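Local coordinates for proximal thread matrix protein 1 (Mytilus galloprovincialis, PDB 4CN9) that probably binds collagen as a matrix protein of the mussel byssus and carries bound zinc, one ion in a MIDAS motif, at residues A[55-60]-A[151-156]; A[88-93]-A[97-102]; A[101-106]-A[111-116]; A[166-171]-A[239-244]. One frame throughout, in Å; residues are numbered along the deposited sequence.

From the N terminus, the central strand 54-61 opens the longest of the loops closed by these contacts, in the first von Willebrand factor A domain, which interaction 1 closes 91 residues on, at the end of helix 142-153. Two contacts nest inside that loop. Interaction 2 closes the turn that leads into strand 100-106, and interaction 3 begins on the last residues of interaction 2, F101 and G102, folding that strand back on residues 111-116. Interaction 4 follows in series, setting strand 166-173 against the end of helix 234-241. Strand 54-61 lies between strands 100-106 and 166-173, with backbone bonds such as I56 O to G102 N and I57 N to I168 O, which ties all four contacts to one sheet.

Interaction 1. Residues A[55-60]-A[151-156]; sequences DIIVLF and ENSFSG
The phenyl ring of F154 presents one face to I57 and its edge to D55. Over the face sits I57 CG1, 4.0 Å from the centroid of the F154 ring and 28° off its normal, a CH-pi contact; the closest ring atom is F154 CZ, 3.6 Å from I57 CG1. At the edge, in the plane of the ring, the backbone D55 O lies 3.5 Å from F154 CE1, and D55 CB approaches the same ring carbon at 4.0 Å. I57 carries CG1 beside its backbone N (chi1 -59°), and from there CD1 goes on to S153, with I57 CD1 3.8 Å from S153 CB. This is the helix-on-sheet packing of a von Willebrand factor A domain: strand 54-61 runs through the middle of the sheet, and F154 is the residue at which the chain leaves helix 142-153. V149, from the body of that helix, touches both I57 and F154. The F154 side chain also meets K167 and V169 of strand 166-173, while the carboxylate of D55 forms a salt bridge with K165. S155 OG and S155 N both donate to N152 O, S155 OG at 2.7 Å, which closes the turn that carries F154.

Interaction 2. Residues A[88-93]-A[97-102]; sequences FTTVGV and NGSQFG
S99, V91 and T90 make up the centre of this contact. The hydroxyl of S99 meets that of T90 in a short hydrogen bond, S99 OG to T90 OG1 2.6 Å, in which S99 is the donor; S99 OG also receives the backbone N-H of A54, so it works as a relay between strand 54-61 and the loop. T90 OG1 lies between its own N and carbonyl carbon (chi1 65°), a rotation that turns it to S99. Alongside, V91 sets CG2 against the methylene of S99, V91 CG2 to S99 CB 3.8 Å. The backbones are joined by S99 N to T90 O, 2.9 Å and nearly straight at 171°, although the donor stands above the carbonyl plane. V93 N reaches T90 O from the opposite face, closing the type II turn T90-V93, so two N-H groups grip one oxygen. A valine at T90 would probably leave S99 OG without its acceptor and the loop less firmly tied to the start of strand 100-106. Further along, V93 CG1 rests 3.5 Å from N97 O, and a water bridges G92 N, V93 O and S99 O, at 2.7 Å from S99 O. With D51, a ligand of the nearby zinc, accepting from the neighbouring T89 OG1, the polar network implies a loop fixed by directional bonds beside that metal site.

Interaction 3. Residues A[101-106]-A[111-116]; sequences FGVVQF and KTAFPL
The F114 ring crosses V103 obliquely, F114 CZ at its rim 3.6 Å from V103 CG2; V103 N lies over the ring face on that same side, offset toward the rim. F101 O lies in the ring plane at the edge, 3.5 Å from F114 CE1. F114 CG stands between the backbone N and the carbonyl carbon (chi1 55°), which turns the ring back over strand 100-106. A leucine in place of F114 lacks the aromatic edge and would probably leave a gap beside V103 and F119 without its edge-to-face partner. The backbones form an antiparallel hairpin, 176° apart in direction, interrupted by a classic beta bulge in which A113 and F114 both face V103. V103 O accepts from A113 N at 2.8 Å and, weakly, from F114 N, and V103 N answers with an in-plane bond to F114 O of 3.1 Å. Past the bulge, Q105 N donates to K111 O at 2.7 Å, nearly along the C=O axis, and K111 N returns a bond to Q105 O. The amide of Q105 reaches over A113, Q105 OE1 to A113 CB 3.5 Å, and a water links Q105 OE1 with K111 NZ; Q105 NE2 is held by D62 and by V133 O. On the other face of the hairpin V104 CG2 meets T112 OG1 at 4.0 Å, the T112 hydroxyl being bonded to H148. L116 CD2 closes the far end, 3.8 Å from G102 N.

Interaction 4. Residues A[166-171]-A[239-244]; sequences QKIVIL and DLACEV
Q166, at the start of the strand, meets V244: Q166 NE2 lies 3.8 Å from V244 CG1, and the two side chains cross at about a right angle. A bend at chi2 (-75°) folds the Q166 chain over, bringing the amide to the valine methyl. This is a van der Waals contact of an amide nitrogen with a methyl group. Two residues on, I168 turns to the same side and reaches the end of helix 234-241, with I168 CD1 3.6 Å from A241 O and 4.3 Å from A241 CB. I168 CG1 stands beside the backbone N (chi1 -53°) and CD1 extends from it (chi2 158°), which projects the terminal methyl toward the helix end. A241 is the last residue of that helix; the chain then leaves helical geometry at C242, which is joined by a disulfide to C50, and E243 N bonds to L240 O at 3.2 Å across the turn. The 173 Å² buried in total fits a light contact made by a few atoms. It joins a parallel strand of the sheet to a helix flanking it, the alpha-beta layering of the von Willebrand factor A fold, at the point where the chain passes into strand 243-247.

Interaction 1. Residues A[55-60]-A[151-156]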
loop_
_atom_site.group_PDB
_atom_site.type_symbol
_atom_site.label_atom_id
_atom_site.label_comp_id
_atom_site.label_asym_id
_atom_site.label_seq_id
_atom_site.Cartn_x
_atom_site.Cartn_y
_atom_site.Cartn_z
ATOM N N ASP A 55 -4.870 -10.951 -14.268
ATOM C CA ASP A 55 -4.476 -12.303 -13.895
ATOM C C ASP A 55 -4.488 -12.337 -12.355
ATOM O O ASP A 55 -3.748 -11.598 -11.695
ATOM C CB ASP A 55 -3.093 -12.657 -14.472
ATOM C CG ASP A 55 -3.113 -12.888 -15.993
ATOM O OD1 ASP A 55 -4.135 -13.369 -16.531
ATOM O OD2 ASP A 55 -2.082 -12.599 -16.653
ATOM N N ILE A 56 -5.388 -13.137 -11.790
ATOM C CA ILE A 56 -5.597 -13.176 -10.353
ATOM C C ILE A 56 -5.133 -14.520 -9.775
ATOM O O ILE A 56 -5.540 -15.577 -10.238
ATOM C CB ILE A 56 -7.079 -12.958 -10.003
ATOM C CG1 ILE A 56 -7.580 -11.625 -10.592
ATOM C CG2 ILE A 56 -7.271 -12.964 -8.510
ATOM C CD1 ILE A 56 -9.016 -11.678 -11.077
ATOM N N ILE A 57 -4.250 -14.454 -8.787
ATOM C CA ILE A 57 -3.805 -15.618 -8.056
ATOM C C ILE A 57 -4.293 -15.533 -6.626
ATOM O O ILE A 57 -4.044 -14.551 -5.934
ATOM C CB ILE A 57 -2.268 -15.719 -8.043
ATOM C CG1 ILE A 57 -1.742 -15.790 -9.480
ATOM C CG2 ILE A 57 -1.818 -16.925 -7.225
ATOM C CD1 ILE A 57 -2.107 -17.076 -10.220
ATOM N N VAL A 58 -5.012 -16.556 -6.187
ATOM C CA VAL A 58 -5.333 -16.708 -4.773
ATOM C C VAL A 58 -4.349 -17.660 -4.099
ATOM O O VAL A 58 -4.135 -18.771 -4.558
ATOM C CB VAL A 58 -6.774 -17.232 -4.566
ATOM C CG1 VAL A 58 -7.045 -17.488 -3.092
ATOM C CG2 VAL A 58 -7.767 -16.240 -5.148
ATOM N N LEU A 59 -3.745 -17.185 -3.015
ATOM C CA LEU A 59 -2.829 -17.948 -2.173
ATOM C C LEU A 59 -3.620 -18.402 -0.950
ATOM O O LEU A 59 -4.020 -17.591 -0.107
ATOM C CB LEU A 59 -1.650 -17.043 -1.795
ATOM C CG LEU A 59 -0.268 -17.576 -1.425
ATOM C CD1 LEU A 59 0.181 -18.787 -2.240
ATOM C CD2 LEU A 59 0.716 -16.427 -1.601
ATOM N N PHE A 60 -3.865 -19.703 -0.898
ATOM C CA PHE A 60 -4.889 -20.336 -0.078
ATOM C C PHE A 60 -4.175 -21.159 1.005
ATOM O O PHE A 60 -3.548 -22.162 0.689
ATOM C CB PHE A 60 -5.693 -21.234 -1.040
ATOM C CG PHE A 60 -6.897 -21.910 -0.445
ATOM C CD1 PHE A 60 -6.769 -22.977 0.447
ATOM C CD2 PHE A 60 -8.172 -21.513 -0.830
ATOM C CE1 PHE A 60 -7.891 -23.604 0.953
ATOM C CE2 PHE A 60 -9.301 -22.139 -0.322
ATOM C CZ PHE A 60 -9.167 -23.181 0.559
ATOM N N GLU A 151 7.727 -16.672 -9.020
ATOM C CA GLU A 151 8.559 -17.460 -9.921
ATOM C C GLU A 151 7.760 -18.356 -10.887
ATOM O O GLU A 151 8.203 -18.616 -11.999
ATOM C CB GLU A 151 9.544 -18.318 -9.103
ATOM C CG GLU A 151 10.564 -17.496 -8.304
ATOM C CD GLU A 151 11.580 -18.341 -7.516
ATOM O OE1 GLU A 151 11.357 -19.546 -7.297
ATOM O OE2 GLU A 151 12.615 -17.780 -7.103
ATOM N N ASN A 152 6.592 -18.829 -10.469
ATOM C CA ASN A 152 5.824 -19.777 -11.277
ATOM C C ASN A 152 4.472 -19.253 -11.748
ATOM O O ASN A 152 4.144 -19.336 -12.936
ATOM C CB ASN A 152 5.588 -21.080 -10.503
ATOM C CG ASN A 152 6.870 -21.856 -10.250
ATOM O OD1 ASN A 152 7.943 -21.281 -10.107
ATOM N ND2 ASN A 152 6.756 -23.176 -10.202
ATOM N N SER A 153 3.684 -18.724 -10.814
ATOM C CA SER A 153 2.263 -18.464 -11.069
ATOM C C SER A 153 2.010 -17.430 -12.154
ATOM O O SER A 153 1.036 -17.547 -12.901
ATOM C CB SER A 153 1.557 -18.022 -9.793
ATOM O OG SER A 153 1.730 -18.960 -8.769
ATOM N N PHE A 154 2.856 -16.407 -12.224
ATOM C CA PHE A 154 2.707 -15.365 -13.232
ATOM C C PHE A 154 3.621 -15.576 -14.428
ATOM O O PHE A 154 3.704 -14.710 -15.304
ATOM C CB PHE A 154 2.969 -13.994 -12.611
ATOM C CG PHE A 154 1.847 -13.504 -11.749
ATOM C CD1 PHE A 154 0.617 -13.175 -12.311
ATOM C CD2 PHE A 154 2.001 -13.392 -10.387
ATOM C CE1 PHE A 154 -0.432 -12.718 -11.514
ATOM C CE2 PHE A 154 0.959 -12.932 -9.588
ATOM C CZ PHE A 154 -0.261 -12.604 -10.156
ATOM N N SER A 155 4.294 -16.728 -14.495
ATOM C CA SER A 155 5.216 -16.968 -15.614
ATOM C C SER A 155 4.460 -17.240 -16.908
ATOM O O SER A 155 3.322 -17.708 -16.888
ATOM C CB SER A 155 6.185 -18.122 -15.309
ATOM O OG SER A 155 5.526 -19.383 -15.263
ATOM N N GLY A 156 5.106 -16.943 -18.033
ATOM C CA GLY A 156 4.598 -17.326 -19.335
ATOM C C GLY A 156 4.134 -18.772 -19.378
ATOM O O GLY A 156 3.109 -19.087 -19.968
#

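Interaction 2. Residues A[88-93]-A[97-102]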
loop_
_atom_site.group_PDB
_atom_site.type_symbol
_atom_site.label_atom_id
_atom_site.label_comp_id
_atom_site.label_asym_id
_atom_site.label_seq_id
_atom_site.Cartn_x
_atom_site.Cartn_y
_atom_site.Cartn_z
ATOM N N PHE A 88 -15.532 -10.935 -11.289
ATOM C CA PHE A 88 -14.717 -10.401 -12.377
ATOM C C PHE A 88 -15.364 -10.703 -13.709
ATOM O O PHE A 88 -15.335 -11.832 -14.180
ATOM C CB PHE A 88 -13.286 -10.951 -12.307
ATOM C CG PHE A 88 -12.505 -10.399 -11.151
ATOM C CD1 PHE A 88 -11.837 -9.194 -11.269
ATOM C CD2 PHE A 88 -12.473 -11.064 -9.943
ATOM C CE1 PHE A 88 -11.138 -8.675 -10.212
ATOM C CE2 PHE A 88 -11.769 -10.552 -8.882
ATOM C CZ PHE A 88 -11.113 -9.343 -9.015
ATOM N N THR A 89 -15.947 -9.672 -14.304
ATOM C CA THR A 89 -16.804 -9.840 -15.473
ATOM C C THR A 89 -16.065 -10.406 -16.686
ATOM O O THR A 89 -16.659 -11.136 -17.470
ATOM C CB THR A 89 -17.490 -8.508 -15.848
ATOM O OG1 THR A 89 -16.507 -7.551 -16.251
ATOM C CG2 THR A 89 -18.268 -7.962 -14.665
ATOM N N THR A 90 -14.772 -10.104 -16.825
ATOM C CA THR A 90 -14.004 -10.550 -18.002
ATOM C C THR A 90 -13.374 -11.949 -17.866
ATOM O O THR A 90 -12.701 -12.436 -18.785
ATOM C CB THR A 90 -12.899 -9.528 -18.391
ATOM O OG1 THR A 90 -11.913 -9.446 -17.359
ATOM C CG2 THR A 90 -13.502 -8.140 -18.619
ATOM N N VAL A 91 -13.585 -12.601 -16.730
ATOM C CA VAL A 91 -13.181 -14.002 -16.579
ATOM C C VAL A 91 -14.100 -14.853 -17.450
ATOM O O VAL A 91 -15.321 -14.771 -17.326
ATOM C CB VAL A 91 -13.279 -14.475 -15.102
ATOM C CG1 VAL A 91 -12.912 -15.956 -14.968
ATOM C CG2 VAL A 91 -12.386 -13.645 -14.221
ATOM N N GLY A 92 -13.520 -15.650 -18.345
ATOM C CA GLY A 92 -14.299 -16.458 -19.271
ATOM C C GLY A 92 -14.551 -15.745 -20.587
ATOM O O GLY A 92 -15.215 -16.267 -21.487
ATOM N N VAL A 93 -14.039 -14.530 -20.704
ATOM C CA VAL A 93 -14.146 -13.810 -21.956
ATOM C C VAL A 93 -13.103 -14.302 -22.936
ATOM O O VAL A 93 -11.911 -14.379 -22.616
ATOM C CB VAL A 93 -13.963 -12.293 -21.784
ATOM C CG1 VAL A 93 -13.363 -11.675 -23.054
ATOM C CG2 VAL A 93 -15.288 -11.643 -21.438
ATOM N N ASN A 97 -9.047 -10.119 -24.444
ATOM C CA ASN A 97 -9.811 -9.283 -23.522
ATOM C C ASN A 97 -10.197 -10.052 -22.255
ATOM O O ASN A 97 -11.016 -9.578 -21.463
ATOM C CB ASN A 97 -11.084 -8.752 -24.199
ATOM C CG ASN A 97 -10.866 -7.418 -24.915
ATOM O OD1 ASN A 97 -9.934 -6.671 -24.613
ATOM N ND2 ASN A 97 -11.748 -7.111 -25.856
ATOM N N GLY A 98 -9.598 -11.227 -22.061
ATOM C CA GLY A 98 -10.000 -12.115 -20.989
ATOM C C GLY A 98 -9.174 -11.975 -19.722
ATOM O O GLY A 98 -8.005 -11.599 -19.771
ATOM N N SER A 99 -9.795 -12.267 -18.581
ATOM C CA SER A 99 -9.076 -12.387 -17.320
ATOM C C SER A 99 -8.879 -13.861 -16.955
ATOM O O SER A 99 -9.644 -14.738 -17.379
ATOM C CB SER A 99 -9.828 -11.674 -16.200
ATOM O OG SER A 99 -9.681 -10.267 -16.288
ATOM N N GLN A 100 -7.846 -14.129 -16.166
ATOM C CA GLN A 100 -7.560 -15.484 -15.723
ATOM C C GLN A 100 -7.436 -15.582 -14.220
ATOM O O GLN A 100 -7.132 -14.610 -13.527
ATOM C CB GLN A 100 -6.279 -16.002 -16.362
ATOM C CG GLN A 100 -6.392 -16.282 -17.842
ATOM C CD GLN A 100 -5.036 -16.506 -18.460
ATOM O OE1 GLN A 100 -4.081 -15.766 -18.183
ATOM N NE2 GLN A 100 -4.923 -17.541 -19.269
ATOM N N PHE A 101 -7.651 -16.793 -13.735
ATOM C CA PHE A 101 -7.677 -17.077 -12.320
ATOM C C PHE A 101 -6.846 -18.329 -12.051
ATOM O O PHE A 101 -6.950 -19.303 -12.792
ATOM C CB PHE A 101 -9.125 -17.347 -11.933
ATOM C CG PHE A 101 -9.453 -16.983 -10.548
ATOM C CD1 PHE A 101 -9.231 -17.883 -9.515
ATOM C CD2 PHE A 101 -9.990 -15.757 -10.260
ATOM C CE1 PHE A 101 -9.536 -17.551 -8.216
ATOM C CE2 PHE A 101 -10.301 -15.416 -8.951
ATOM C CZ PHE A 101 -10.081 -16.311 -7.937
ATOM N N GLY A 102 -6.032 -18.295 -10.996
ATOM C CA GLY A 102 -5.297 -19.458 -10.531
ATOM C C GLY A 102 -5.277 -19.544 -9.009
ATOM O O GLY A 102 -5.468 -18.549 -8.306
HETATM O O HOH W 1 -11.009 -15.433 -19.622
#

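Interaction 3. Residues A[101-106]-A[111-116]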
loop_
_atom_site.group_PDB
_atom_site.type_symbol
_atom_site.label_atom_id
_atom_site.label_comp_id
_atom_site.label_asym_id
_atom_site.label_seq_id
_atom_site.Cartn_x
_atom_site.Cartn_y
_atom_site.Cartn_z
ATOM N N PHE A 101 -7.651 -16.793 -13.735
ATOM C CA PHE A 101 -7.677 -17.077 -12.320
ATOM C C PHE A 101 -6.846 -18.329 -12.051
ATOM O O PHE A 101 -6.950 -19.303 -12.792
ATOM C CB PHE A 101 -9.125 -17.347 -11.933
ATOM C CG PHE A 101 -9.453 -16.983 -10.548
ATOM C CD1 PHE A 101 -9.231 -17.883 -9.515
ATOM C CD2 PHE A 101 -9.990 -15.757 -10.260
ATOM C CE1 PHE A 101 -9.536 -17.551 -8.216
ATOM C CE2 PHE A 101 -10.301 -15.416 -8.951
ATOM C CZ PHE A 101 -10.081 -16.311 -7.937
ATOM N N GLY A 102 -6.032 -18.295 -10.996
ATOM C CA GLY A 102 -5.297 -19.458 -10.531
ATOM C C GLY A 102 -5.277 -19.544 -9.009
ATOM O O GLY A 102 -5.468 -18.549 -8.306
ATOM N N VAL A 103 -5.036 -20.742 -8.490
ATOM C CA VAL A 103 -5.026 -20.941 -7.053
ATOM C C VAL A 103 -3.828 -21.763 -6.650
ATOM O O VAL A 103 -3.537 -22.812 -7.243
ATOM C CB VAL A 103 -6.285 -21.647 -6.569
ATOM C CG1 VAL A 103 -6.187 -21.925 -5.074
ATOM C CG2 VAL A 103 -7.512 -20.811 -6.880
ATOM N N VAL A 104 -3.149 -21.272 -5.622
ATOM C CA VAL A 104 -1.963 -21.897 -5.076
ATOM C C VAL A 104 -2.175 -22.150 -3.592
ATOM O O VAL A 104 -2.508 -21.221 -2.838
ATOM C CB VAL A 104 -0.766 -20.953 -5.268
ATOM C CG1 VAL A 104 0.452 -21.443 -4.500
ATOM C CG2 VAL A 104 -0.480 -20.791 -6.757
ATOM N N GLN A 105 -2.031 -23.408 -3.179
ATOM C CA GLN A 105 -2.172 -23.782 -1.767
ATOM C C GLN A 105 -0.818 -23.692 -1.079
ATOM O O GLN A 105 0.212 -24.001 -1.674
ATOM C CB GLN A 105 -2.722 -25.212 -1.618
ATOM C CG GLN A 105 -4.048 -25.461 -2.297
ATOM C CD GLN A 105 -4.346 -26.960 -2.540
ATOM O OE1 GLN A 105 -4.754 -27.353 -3.633
ATOM N NE2 GLN A 105 -4.156 -27.780 -1.522
ATOM N N PHE A 106 -0.813 -23.271 0.176
ATOM C CA PHE A 106 0.436 -23.167 0.921
ATOM C C PHE A 106 0.221 -23.464 2.400
ATOM O O PHE A 106 -0.800 -23.071 2.992
ATOM C CB PHE A 106 1.059 -21.767 0.751
ATOM C CG PHE A 106 0.464 -20.725 1.671
ATOM C CD1 PHE A 106 -0.687 -20.033 1.311
ATOM C CD2 PHE A 106 1.043 -20.465 2.903
ATOM C CE1 PHE A 106 -1.254 -19.094 2.174
ATOM C CE2 PHE A 106 0.485 -19.533 3.776
ATOM C CZ PHE A 106 -0.659 -18.846 3.411
ATOM N N LYS A 111 1.570 -26.021 -3.183
ATOM C CA LYS A 111 1.031 -26.813 -4.296
ATOM C C LYS A 111 0.160 -25.914 -5.178
ATOM O O LYS A 111 -0.744 -25.260 -4.679
ATOM C CB LYS A 111 0.181 -27.958 -3.753
ATOM C CG LYS A 111 -0.458 -28.804 -4.828
ATOM C CD LYS A 111 -1.496 -29.777 -4.295
ATOM C CE LYS A 111 -2.218 -30.456 -5.480
ATOM N NZ LYS A 111 -3.220 -31.472 -5.053
ATOM N N THR A 112 0.434 -25.868 -6.477
ATOM C CA THR A 112 -0.446 -25.173 -7.404
ATOM C C THR A 112 -1.679 -26.018 -7.617
ATOM O O THR A 112 -1.572 -27.145 -8.080
ATOM C CB THR A 112 0.244 -24.891 -8.748
ATOM O OG1 THR A 112 1.261 -23.896 -8.555
ATOM C CG2 THR A 112 -0.754 -24.384 -9.776
ATOM N N ALA A 113 -2.849 -25.504 -7.242
ATOM C CA ALA A 113 -4.092 -26.242 -7.487
ATOM C C ALA A 113 -4.392 -26.240 -8.979
ATOM O O ALA A 113 -4.693 -27.275 -9.571
ATOM C CB ALA A 113 -5.252 -25.647 -6.703
ATOM N N PHE A 114 -4.321 -25.067 -9.588
ATOM C CA PHE A 114 -4.399 -24.958 -11.039
ATOM C C PHE A 114 -3.795 -23.623 -11.455
ATOM O O PHE A 114 -3.868 -22.640 -10.709
ATOM C CB PHE A 114 -5.836 -25.130 -11.560
ATOM C CG PHE A 114 -6.848 -24.191 -10.940
ATOM C CD1 PHE A 114 -7.076 -22.933 -11.477
ATOM C CD2 PHE A 114 -7.575 -24.578 -9.825
ATOM C CE1 PHE A 114 -8.008 -22.076 -10.907
ATOM C CE2 PHE A 114 -8.498 -23.739 -9.259
ATOM C CZ PHE A 114 -8.717 -22.480 -9.798
ATOM N N PRO A 115 -3.142 -23.597 -12.622
ATOM C CA PRO A 115 -2.537 -22.382 -13.172
ATOM C C PRO A 115 -3.553 -21.461 -13.857
ATOM O O PRO A 115 -4.679 -21.873 -14.135
ATOM C CB PRO A 115 -1.560 -22.931 -14.214
ATOM C CG PRO A 115 -2.199 -24.200 -14.679
ATOM C CD PRO A 115 -2.875 -24.780 -13.470
ATOM N N LEU A 116 -3.133 -20.226 -14.130
ATOM C CA LEU A 116 -3.951 -19.249 -14.858
ATOM C C LEU A 116 -4.522 -19.795 -16.173
ATOM O O LEU A 116 -5.642 -19.473 -16.546
ATOM C CB LEU A 116 -3.117 -17.995 -15.163
ATOM C CG LEU A 116 -2.731 -17.130 -13.959
ATOM C CD1 LEU A 116 -1.574 -16.223 -14.339
ATOM C CD2 LEU A 116 -3.912 -16.306 -13.454
HETATM O O HOH W 2 -8.283 -18.792 -15.840
HETATM O O HOH W 3 -5.613 -29.525 -4.661
#

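Interaction 4. Residues A[166-171]-A[239-244]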
loop_
_atom_site.group_PDB
_atom_site.type_symbol
_atom_site.label_atom_id
_atom_site.label_comp_id
_atom_site.label_asym_id
_atom_site.label_seq_id
_atom_site.Cartn_x
_atom_site.Cartn_y
_atom_site.Cartn_z
ATOM N N GLN A 166 -3.539 -6.503 -15.406
ATOM C CA GLN A 166 -3.185 -6.228 -14.026
ATOM C C GLN A 166 -2.880 -7.550 -13.317
ATOM O O GLN A 166 -3.601 -8.530 -13.487
ATOM C CB GLN A 166 -4.343 -5.543 -13.304
ATOM C CG GLN A 166 -4.705 -4.185 -13.867
ATOM C CD GLN A 166 -3.694 -3.124 -13.485
ATOM O OE1 GLN A 166 -3.055 -3.214 -12.432
ATOM N NE2 GLN A 166 -3.535 -2.118 -14.344
ATOM N N LYS A 167 -1.823 -7.568 -12.521
ATOM C CA LYS A 167 -1.482 -8.742 -11.722
ATOM C C LYS A 167 -1.922 -8.541 -10.280
ATOM O O LYS A 167 -1.535 -7.565 -9.649
ATOM C CB LYS A 167 0.018 -8.995 -11.762
ATOM C CG LYS A 167 0.534 -9.355 -13.138
ATOM C CD LYS A 167 1.919 -9.944 -13.025
ATOM C CE LYS A 167 2.864 -9.335 -14.026
ATOM N NZ LYS A 167 3.381 -8.037 -13.528
ATOM N N ILE A 168 -2.722 -9.480 -9.777
ATOM C CA ILE A 168 -3.287 -9.409 -8.437
ATOM C C ILE A 168 -3.116 -10.729 -7.672
ATOM O O ILE A 168 -3.364 -11.820 -8.215
ATOM C CB ILE A 168 -4.799 -9.086 -8.488
ATOM C CG1 ILE A 168 -5.061 -7.826 -9.316
ATOM C CG2 ILE A 168 -5.362 -8.930 -7.064
ATOM C CD1 ILE A 168 -6.466 -7.741 -9.833
ATOM N N VAL A 169 -2.674 -10.612 -6.417
ATOM C CA VAL A 169 -2.557 -11.736 -5.492
ATOM C C VAL A 169 -3.424 -11.469 -4.274
ATOM O O VAL A 169 -3.326 -10.403 -3.638
ATOM C CB VAL A 169 -1.093 -11.950 -5.023
ATOM C CG1 VAL A 169 -1.010 -13.018 -3.954
ATOM C CG2 VAL A 169 -0.222 -12.296 -6.188
ATOM N N ILE A 170 -4.297 -12.425 -3.975
ATOM C CA ILE A 170 -5.132 -12.372 -2.786
ATOM C C ILE A 170 -4.713 -13.512 -1.851
ATOM O O ILE A 170 -4.899 -14.690 -2.153
ATOM C CB ILE A 170 -6.632 -12.463 -3.151
ATOM C CG1 ILE A 170 -7.033 -11.229 -3.969
ATOM C CG2 ILE A 170 -7.483 -12.560 -1.893
ATOM C CD1 ILE A 170 -8.246 -11.403 -4.843
ATOM N N LEU A 171 -4.100 -13.129 -0.741
ATOM C CA LEU A 171 -3.599 -14.063 0.266
ATOM C C LEU A 171 -4.635 -14.242 1.376
ATOM O O LEU A 171 -5.175 -13.262 1.896
ATOM C CB LEU A 171 -2.290 -13.535 0.850
ATOM C CG LEU A 171 -1.743 -14.141 2.147
ATOM C CD1 LEU A 171 -1.262 -15.531 1.911
ATOM C CD2 LEU A 171 -0.610 -13.283 2.686
ATOM N N ASP A 239 -13.213 -4.157 -4.226
ATOM C CA ASP A 239 -12.892 -2.733 -4.307
ATOM C C ASP A 239 -11.391 -2.516 -4.393
ATOM O O ASP A 239 -10.929 -1.691 -5.176
ATOM C CB ASP A 239 -13.439 -1.975 -3.093
ATOM C CG ASP A 239 -14.950 -1.804 -3.141
ATOM O OD1 ASP A 239 -15.538 -2.015 -4.221
ATOM O OD2 ASP A 239 -15.541 -1.457 -2.100
ATOM N N LEU A 240 -10.639 -3.249 -3.572
ATOM C CA LEU A 240 -9.173 -3.159 -3.593
ATOM C C LEU A 240 -8.578 -3.795 -4.846
ATOM O O LEU A 240 -7.597 -3.287 -5.400
ATOM C CB LEU A 240 -8.579 -3.815 -2.348
ATOM C CG LEU A 240 -8.903 -3.184 -0.996
ATOM C CD1 LEU A 240 -8.677 -4.181 0.136
ATOM C CD2 LEU A 240 -8.050 -1.940 -0.783
ATOM N N ALA A 241 -9.156 -4.908 -5.295
ATOM C CA ALA A 241 -8.660 -5.583 -6.495
ATOM C C ALA A 241 -8.875 -4.708 -7.711
ATOM O O ALA A 241 -8.105 -4.767 -8.670
ATOM C CB ALA A 241 -9.360 -6.914 -6.697
ATOM N N CYS A 242 -9.927 -3.892 -7.668
ATOM C CA CYS A 242 -10.278 -3.061 -8.806
ATOM C C CYS A 242 -9.683 -1.657 -8.686
ATOM O O CYS A 242 -10.003 -0.779 -9.481
ATOM C CB CYS A 242 -11.804 -2.955 -8.931
ATOM S SG CYS A 242 -12.406 -3.078 -10.620
ATOM N N GLU A 243 -8.846 -1.445 -7.673
ATOM C CA GLU A 243 -8.136 -0.185 -7.520
ATOM C C GLU A 243 -6.956 -0.178 -8.486
ATOM O O GLU A 243 -6.071 -1.016 -8.396
ATOM C CB GLU A 243 -7.649 -0.034 -6.080
ATOM C CG GLU A 243 -7.058 1.324 -5.736
ATOM C CD GLU A 243 -8.114 2.399 -5.516
ATOM O OE1 GLU A 243 -9.321 2.080 -5.531
ATOM O OE2 GLU A 243 -7.734 3.569 -5.319
ATOM N N VAL A 244 -6.949 0.742 -9.440
ATOM C CA VAL A 244 -5.833 0.801 -10.374
ATOM C C VAL A 244 -4.916 1.954 -10.007
ATOM O O VAL A 244 -5.326 3.110 -9.987
ATOM C CB VAL A 244 -6.295 0.922 -11.830
ATOM C CG1 VAL A 244 -5.088 0.987 -12.757
ATOM C CG2 VAL A 244 -7.186 -0.261 -12.197
#